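Local coordinates for FERM, RhoGEF and pleckstrin domain-containing protein 2 (Mus musculus, PDB 4GYV), which acts as a guanine nucleotide exchange factor that activates the small GTPase RAC1 and takes part in semaphorin signalling and actin remodelling, at residues A[101-106]-A[189-194]; A[56-61]-A[107-112]; A[94-99]-A[182-187]. All coordinates share one frame; numbering follows the deposited sequence.

Contact 1: A[101-106]-A[189-194]; sequences QLKEFT and TEVTTE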
# COMPACT_ATOMS: atom_id res chain seq x y z
N GLN A 101 12.24 25.45 -0.21
CA GLN A 101 13.29 24.43 -0.24
C GLN A 101 13.53 23.96 -1.65
O GLN A 101 14.64 23.63 -2.04
CB GLN A 101 12.87 23.22 0.59
CG GLN A 101 13.45 23.19 1.97
CD GLN A 101 12.64 22.29 2.90
OE1 GLN A 101 11.81 21.47 2.45
NE2 GLN A 101 12.86 22.45 4.21
N LEU A 102 12.45 23.92 -2.41
CA LEU A 102 12.46 23.36 -3.75
C LEU A 102 13.43 24.14 -4.62
O LEU A 102 14.00 23.59 -5.56
CB LEU A 102 11.04 23.45 -4.30
CG LEU A 102 10.67 22.73 -5.57
CD1 LEU A 102 11.00 21.28 -5.41
CD2 LEU A 102 9.19 22.93 -5.78
N LYS A 103 13.62 25.41 -4.31
CA LYS A 103 14.51 26.25 -5.10
C LYS A 103 15.92 25.67 -5.17
O LYS A 103 16.61 25.83 -6.16
CB LYS A 103 14.53 27.68 -4.57
CG LYS A 103 13.22 28.42 -4.73
CD LYS A 103 13.35 29.85 -4.24
CE LYS A 103 12.03 30.60 -4.31
NZ LYS A 103 12.08 31.91 -3.59
N GLU A 104 16.31 24.98 -4.10
CA GLU A 104 17.62 24.35 -4.01
C GLU A 104 17.70 23.04 -4.80
O GLU A 104 18.70 22.34 -4.77
CB GLU A 104 17.96 24.10 -2.54
CG GLU A 104 18.01 25.36 -1.72
CD GLU A 104 19.08 26.30 -2.21
OE1 GLU A 104 18.75 27.30 -2.88
OE2 GLU A 104 20.27 26.03 -1.93
N PHE A 105 16.63 22.72 -5.53
CA PHE A 105 16.56 21.48 -6.30
C PHE A 105 16.30 21.70 -7.80
O PHE A 105 16.21 20.74 -8.54
CB PHE A 105 15.44 20.59 -5.76
CG PHE A 105 15.77 19.96 -4.45
CD1 PHE A 105 15.67 20.68 -3.28
CD2 PHE A 105 16.18 18.64 -4.38
CE1 PHE A 105 15.98 20.09 -2.06
CE2 PHE A 105 16.48 18.05 -3.16
CZ PHE A 105 16.38 18.79 -2.00
N THR A 106 16.15 22.96 -8.22
CA THR A 106 15.81 23.25 -9.61
C THR A 106 16.86 22.72 -10.58
O THR A 106 16.54 22.33 -11.71
CB THR A 106 15.63 24.75 -9.82
OG1 THR A 106 16.81 25.41 -9.35
CG2 THR A 106 14.50 25.24 -9.01
N THR A 189 5.85 29.50 -8.15
CA THR A 189 5.77 30.18 -9.42
C THR A 189 7.16 30.56 -9.93
O THR A 189 7.46 30.41 -11.13
CB THR A 189 4.87 31.41 -9.34
OG1 THR A 189 3.53 30.98 -9.05
CG2 THR A 189 4.87 32.13 -10.64
N GLU A 190 8.02 31.03 -9.02
CA GLU A 190 9.42 31.28 -9.35
C GLU A 190 10.06 30.04 -9.94
O GLU A 190 10.75 30.10 -10.94
CB GLU A 190 10.21 31.77 -8.14
CG GLU A 190 9.73 33.10 -7.62
CD GLU A 190 10.63 33.68 -6.55
OE1 GLU A 190 11.65 33.02 -6.23
OE2 GLU A 190 10.32 34.79 -6.04
N VAL A 191 9.82 28.89 -9.31
CA VAL A 191 10.42 27.65 -9.75
C VAL A 191 9.92 27.24 -11.13
O VAL A 191 10.71 26.96 -12.02
CB VAL A 191 10.16 26.52 -8.76
CG1 VAL A 191 10.64 25.19 -9.33
CG2 VAL A 191 10.85 26.81 -7.46
N THR A 192 8.61 27.22 -11.31
CA THR A 192 8.06 26.83 -12.60
C THR A 192 8.52 27.80 -13.69
O THR A 192 8.87 27.39 -14.79
CB THR A 192 6.53 26.75 -12.56
OG1 THR A 192 5.99 28.01 -12.16
CG2 THR A 192 6.08 25.71 -11.58
N THR A 193 8.56 29.09 -13.39
CA THR A 193 9.10 30.03 -14.37
C THR A 193 10.54 29.70 -14.79
O THR A 193 10.89 29.80 -15.96
CB THR A 193 9.05 31.46 -13.85
OG1 THR A 193 7.69 31.79 -13.55
CG2 THR A 193 9.56 32.40 -14.90
N GLU A 194 11.38 29.31 -13.84
CA GLU A 194 12.77 29.02 -14.15
C GLU A 194 12.87 27.73 -14.94
O GLU A 194 13.82 27.51 -15.69
CB GLU A 194 13.61 28.90 -12.89
CG GLU A 194 15.09 28.79 -13.18
CD GLU A 194 15.91 28.48 -11.96
OE1 GLU A 194 17.15 28.63 -12.02
OE2 GLU A 194 15.32 28.07 -10.93
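Lys103 and Glu190 join in a salt bridge beside a helix-helix seam of the DH (RhoGEF) domain, an all-helical bundle; segment 101-106, on helix 92-102 and the turn into helix 106-110, faces the last turns of helix 178-194. The lysine CG lies beside its backbone N (chi1 -67°), and beyond it the chain is extended and slants across the equally extended Glu190. NZ donates to Glu190 OE1 at 2.9 Å from above the carboxylate plane, 48° out of it. The lysine stem packs as well, its CG resting 4.0 Å from Val191 CG2. An alanine here would probably leave the Glu190 carboxylate without its cationic mate and open a gap beside Val191 CG2. Val191 splits its two methyls between partners: CG2 serves the lysine, while CG1 meets Thr106 CG2 at 3.9 Å and, more loosely, Leu102 CD2 at 4.5 Å. Leu102 and Val191 both also touch Leu157 of helix 152-170. The side chains of Thr106 and Glu194 cross at about a right angle, with Glu194 OE2 3.4 Å from Thr106 OG1. That hydroxyl donates instead to Lys103 O at 3.2 Å, tilted 28° from the carbonyl plane.

Contact 2: A[56-61]-A[107-112]; sequences DPVYEF and SYFQRH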
# COMPACT_ATOMS: atom_id res chain seq x y z
N ASP A 56 17.32 10.86 -7.51
CA ASP A 56 17.56 10.59 -6.10
C ASP A 56 17.33 11.77 -5.16
O ASP A 56 16.63 11.63 -4.15
CB ASP A 56 18.95 10.03 -5.86
CG ASP A 56 19.05 8.54 -6.15
OD1 ASP A 56 18.00 7.85 -6.23
OD2 ASP A 56 20.21 8.07 -6.29
N PRO A 57 17.91 12.95 -5.48
CA PRO A 57 17.64 14.09 -4.59
C PRO A 57 16.19 14.57 -4.66
O PRO A 57 15.65 14.98 -3.63
CB PRO A 57 18.57 15.19 -5.14
CG PRO A 57 19.43 14.55 -6.13
CD PRO A 57 18.72 13.35 -6.64
N VAL A 58 15.59 14.56 -5.85
CA VAL A 58 14.19 14.91 -6.01
C VAL A 58 13.32 14.03 -5.13
O VAL A 58 12.42 14.53 -4.43
CB VAL A 58 13.74 14.76 -7.49
CG1 VAL A 58 12.21 14.65 -7.60
CG2 VAL A 58 14.25 15.91 -8.31
N TYR A 59 13.58 12.73 -5.14
CA TYR A 59 12.84 11.82 -4.26
C TYR A 59 13.01 12.18 -2.78
O TYR A 59 12.04 12.19 -2.02
CB TYR A 59 13.26 10.39 -4.53
CG TYR A 59 12.55 9.36 -3.69
CD1 TYR A 59 13.04 8.99 -2.45
CD2 TYR A 59 11.41 8.73 -4.17
CE1 TYR A 59 12.39 8.04 -1.68
CE2 TYR A 59 10.77 7.75 -3.41
CZ TYR A 59 11.26 7.42 -2.17
OH TYR A 59 10.61 6.46 -1.42
N GLU A 60 14.23 12.50 -2.35
CA GLU A 60 14.43 12.89 -0.96
C GLU A 60 13.58 14.10 -0.60
O GLU A 60 12.99 14.14 0.47
CB GLU A 60 15.90 13.18 -0.66
CG GLU A 60 16.72 11.94 -0.59
CD GLU A 60 18.19 12.23 -0.37
OE1 GLU A 60 18.49 13.36 0.13
OE2 GLU A 60 19.01 11.32 -0.71
N PHE A 61 13.52 15.07 -1.50
CA PHE A 61 12.73 16.25 -1.26
C PHE A 61 11.26 15.92 -1.00
O PHE A 61 10.68 16.34 0.02
CB PHE A 61 12.82 17.23 -2.42
CG PHE A 61 11.77 18.27 -2.36
CD1 PHE A 61 11.94 19.38 -1.54
CD2 PHE A 61 10.57 18.10 -3.05
CE1 PHE A 61 10.95 20.33 -1.44
CE2 PHE A 61 9.57 19.04 -2.95
CZ PHE A 61 9.76 20.16 -2.14
N SER A 107 18.12 22.68 -10.14
CA SER A 107 19.22 22.16 -10.94
C SER A 107 18.90 20.77 -11.47
O SER A 107 19.19 20.43 -12.62
CB SER A 107 20.47 22.08 -10.08
OG SER A 107 20.28 22.80 -8.87
N TYR A 108 18.32 19.94 -10.63
CA TYR A 108 18.10 18.57 -11.01
C TYR A 108 16.99 18.50 -12.03
O TYR A 108 17.12 17.83 -13.06
CB TYR A 108 17.77 17.73 -9.79
CG TYR A 108 18.81 17.82 -8.71
CD1 TYR A 108 20.07 17.35 -8.93
CD2 TYR A 108 18.52 18.35 -7.47
CE1 TYR A 108 21.04 17.41 -7.96
CE2 TYR A 108 19.49 18.41 -6.48
CZ TYR A 108 20.75 17.94 -6.74
OH TYR A 108 21.75 17.98 -5.81
N PHE A 109 15.88 19.18 -11.75
CA PHE A 109 14.74 19.15 -12.64
C PHE A 109 15.19 19.65 -14.01
O PHE A 109 14.81 19.11 -15.05
CB PHE A 109 13.61 20.04 -12.10
CG PHE A 109 12.94 19.47 -10.88
CD1 PHE A 109 11.98 18.49 -11.00
CD2 PHE A 109 13.27 19.93 -9.62
CE1 PHE A 109 11.35 17.95 -9.87
CE2 PHE A 109 12.65 19.40 -8.49
CZ PHE A 109 11.70 18.41 -8.62
N GLN A 110 16.03 20.66 -14.00
CA GLN A 110 16.54 21.26 -15.22
C GLN A 110 17.28 20.26 -16.11
O GLN A 110 17.39 20.49 -17.31
CB GLN A 110 17.47 22.41 -14.86
CG GLN A 110 17.60 23.43 -15.92
CD GLN A 110 16.68 24.58 -15.68
OE1 GLN A 110 16.91 25.37 -14.76
NE2 GLN A 110 15.62 24.70 -16.49
N ARG A 111 17.79 19.17 -15.55
CA ARG A 111 18.55 18.21 -16.36
C ARG A 111 17.69 17.07 -16.90
O ARG A 111 18.17 16.24 -17.67
CB ARG A 111 19.80 17.69 -15.62
CG ARG A 111 20.91 18.72 -15.55
CD ARG A 111 22.06 18.28 -14.66
NE ARG A 111 23.07 19.34 -14.50
CZ ARG A 111 23.95 19.70 -15.45
NH1 ARG A 111 24.84 20.67 -15.22
NH2 ARG A 111 23.95 19.08 -16.63
N HIS A 112 16.41 17.05 -16.55
CA HIS A 112 15.55 15.93 -16.92
C HIS A 112 15.35 15.74 -18.40
O HIS A 112 15.36 14.62 -18.87
CB HIS A 112 14.20 15.98 -16.21
CG HIS A 112 14.28 15.68 -14.75
ND1 HIS A 112 13.17 15.64 -13.93
CD2 HIS A 112 15.34 15.41 -13.95
CE1 HIS A 112 13.55 15.35 -12.70
NE2 HIS A 112 14.86 15.19 -12.69
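Pro57 and Val58, in the first turn of helix 56-77, each press an aliphatic group onto an aromatic ring of segment 107-112. These are two CH-pi contacts. Pro57 CG sits over the centre of the Tyr108 ring, 3.7 Å from its centroid and 12° off the ring normal. Val58 CG2, anti to the carbonyl carbon, is thereby turned onto a face of Phe109, shifted toward the rim, 3.9 Å from the ring centroid and 22° off the normal. Plain apolar touching widens both: Pro57 CB reaches Tyr108 CE2 at 3.6 Å, Val58 CG1 lies 3.9 Å from Phe109 CZ, and Val58 CG2 also meets Tyr108 CB at 4.2 Å. The valine is thus set against the root of one aromatic side chain and the ring of the next. The buried His112 comes obliquely to Val58 CG2, and its NE2 is hydrogen-bonded to Asn54 O in the loop before helix 56-77; one face of the imidazole carries Phe109 CA over its centre. Within the helical bundle of the DH domain, Phe109 continues onto Leu102 of helix 92-102 and onto Pro153, Val154 and Leu157 of helix 152-170, while Val58 also touches Tyr22 of helix 7-39.

Contact 3: A[94-99]-A[182-187]; sequences ILLRNM and HEALKA
Glu183 and Leu96 open the contact with side chains that lie alongside each other and point the same way. Leu96 has CG anti to the backbone N (chi1 167°), and its CD1 branch touches Glu183 CB at 3.4 Å, with CD2 farther off at 4.1 Å. The glutamate therefore offers its aliphatic root to the leucine. Leu96 also reaches Asp180, one turn earlier on helix 178-194.

Ala184 comes next, and its single methyl points at the other helix. CB lies 3.5 Å from Leu96 CA, so it packs on backbone as much as on side chains; it also meets the CB atoms of Leu95 and Leu96, each at 4.0 Å. With so small a residue the helices can approach until the CA atoms of Leu96 and Ala184 are 4.1 Å apart. Selenomethionine Met99 adds its CG, 4.2 Å from Ala184 CB.

Three residues on, Ala187 turns a second methyl to the same side, and its CB meets Met99 CB at 3.6 Å. The Met99 chain bends at chi2 and chi3, and the touching is done by CB and CG, while the residue also packs on Tyr160 and on Ile188 of helix 178-194. Leu95 extends the apolar layer to Leu164 and Leu167 of helix 152-170.

The segment axes pass 8.1 Å apart and run nearly parallel, at 25°. Two helices far apart in sequence, brought close through alanines and flanked by larger apolar side chains, form part of the elongated helical bundle characteristic of DH domains.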
# COMPACT_ATOMS: atom_id res chain seq x y z
N ILE A 94 3.63 24.91 5.89
CA ILE A 94 4.37 23.76 5.39
C ILE A 94 4.67 23.94 3.90
O ILE A 94 5.82 23.79 3.48
CB ILE A 94 3.58 22.47 5.68
CG1 ILE A 94 3.49 22.28 7.18
CG2 ILE A 94 4.22 21.25 5.03
CD1 ILE A 94 2.78 21.06 7.56
N LEU A 95 3.65 24.29 3.12
CA LEU A 95 3.83 24.58 1.71
C LEU A 95 4.92 25.62 1.48
O LEU A 95 5.74 25.50 0.57
CB LEU A 95 2.53 25.08 1.10
CG LEU A 95 1.37 24.09 1.19
CD1 LEU A 95 0.14 24.69 0.58
CD2 LEU A 95 1.73 22.80 0.49
N LEU A 96 4.90 26.65 2.30
CA LEU A 96 5.83 27.74 2.09
C LEU A 96 7.23 27.28 2.39
O LEU A 96 8.15 27.62 1.67
CB LEU A 96 5.47 28.89 3.00
CG LEU A 96 6.51 29.99 3.11
CD1 LEU A 96 6.66 30.67 1.79
CD2 LEU A 96 6.08 30.95 4.18
N ARG A 97 7.39 26.53 3.46
CA ARG A 97 8.71 26.02 3.80
C ARG A 97 9.23 25.14 2.65
O ARG A 97 10.31 25.37 2.12
CB ARG A 97 8.67 25.25 5.14
CG ARG A 97 9.99 24.60 5.56
CD ARG A 97 10.00 24.11 7.01
NE ARG A 97 9.01 23.06 7.27
CZ ARG A 97 7.94 23.20 8.06
NH1 ARG A 97 7.09 22.18 8.22
NH2 ARG A 97 7.72 24.34 8.70
N ASN A 98 8.43 24.19 2.21
CA ASN A 98 8.83 23.31 1.12
C ASN A 98 8.96 23.97 -0.26
O ASN A 98 9.87 23.62 -1.01
CB ASN A 98 7.95 22.06 1.07
CG ASN A 98 8.09 21.21 2.30
OD1 ASN A 98 8.84 20.24 2.30
ND2 ASN A 98 7.42 21.61 3.38
N MSE A 99 8.09 24.92 -0.60
CA MSE A 99 8.28 25.59 -1.88
C MSE A 99 9.59 26.37 -1.90
O MSE A 99 10.30 26.37 -2.89
CB MSE A 99 7.09 26.48 -2.25
CG MSE A 99 5.79 25.72 -2.51
SE MSE A 99 5.86 24.08 -3.61
CE MSE A 99 5.83 22.76 -2.23
N HIS A 182 0.13 32.62 -0.05
CA HIS A 182 0.52 33.54 -1.10
C HIS A 182 2.02 33.53 -1.27
O HIS A 182 2.53 33.52 -2.39
CB HIS A 182 -0.02 34.95 -0.82
CG HIS A 182 -1.40 35.18 -1.36
ND1 HIS A 182 -1.64 35.89 -2.52
CD2 HIS A 182 -2.62 34.78 -0.92
CE1 HIS A 182 -2.94 35.92 -2.77
NE2 HIS A 182 -3.55 35.25 -1.81
N GLU A 183 2.73 33.50 -0.15
CA GLU A 183 4.18 33.43 -0.19
C GLU A 183 4.64 32.17 -0.92
O GLU A 183 5.49 32.22 -1.81
CB GLU A 183 4.76 33.49 1.22
CG GLU A 183 5.23 34.86 1.63
CD GLU A 183 6.11 35.47 0.57
OE1 GLU A 183 5.87 36.64 0.18
OE2 GLU A 183 7.05 34.77 0.11
N ALA A 184 4.04 31.04 -0.56
CA ALA A 184 4.36 29.75 -1.17
C ALA A 184 4.06 29.75 -2.67
O ALA A 184 4.84 29.20 -3.46
CB ALA A 184 3.58 28.65 -0.48
N LEU A 185 2.94 30.34 -3.07
CA LEU A 185 2.60 30.38 -4.47
C LEU A 185 3.63 31.17 -5.25
O LEU A 185 3.98 30.83 -6.39
CB LEU A 185 1.23 31.02 -4.66
CG LEU A 185 0.83 31.21 -6.12
CD1 LEU A 185 0.87 29.91 -6.88
CD2 LEU A 185 -0.55 31.80 -6.19
N LYS A 186 4.12 32.24 -4.62
CA LYS A 186 5.14 33.07 -5.24
C LYS A 186 6.38 32.21 -5.46
O LYS A 186 6.99 32.25 -6.51
CB LYS A 186 5.43 34.29 -4.37
CG LYS A 186 6.45 35.26 -4.94
CD LYS A 186 6.73 36.38 -3.93
CE LYS A 186 7.96 37.23 -4.29
NZ LYS A 186 8.14 38.39 -3.35
N ALA A 187 6.72 31.40 -4.46
CA ALA A 187 7.89 30.54 -4.53
C ALA A 187 7.83 29.50 -5.64
O ALA A 187 8.75 29.38 -6.45
CB ALA A 187 8.08 29.85 -3.20

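How the contacts relate
Following the chain from the N terminus, the first segment of any contact is 56-61, on helix 56-77, and contact 2 closes a loop of 45 residues when segment 107-112 returns to the first turn of that helix. Inside that loop lie segments 94-99 and 101-106, whose partners come much later, on helix 178-194, so contact 2 crosses both other contacts. Contacts 3 and 1 each close a loop of 82 residues and cross each other, joining segments 94-99 and 101-106 to helix 178-194 in the same order. Phe61 touches both Leu102 and Asn98, linking helix 56-77 to contacts 1 and 3. Together the three tie helices 56-77, 92-102, 106-110 and 178-194 into one bundle.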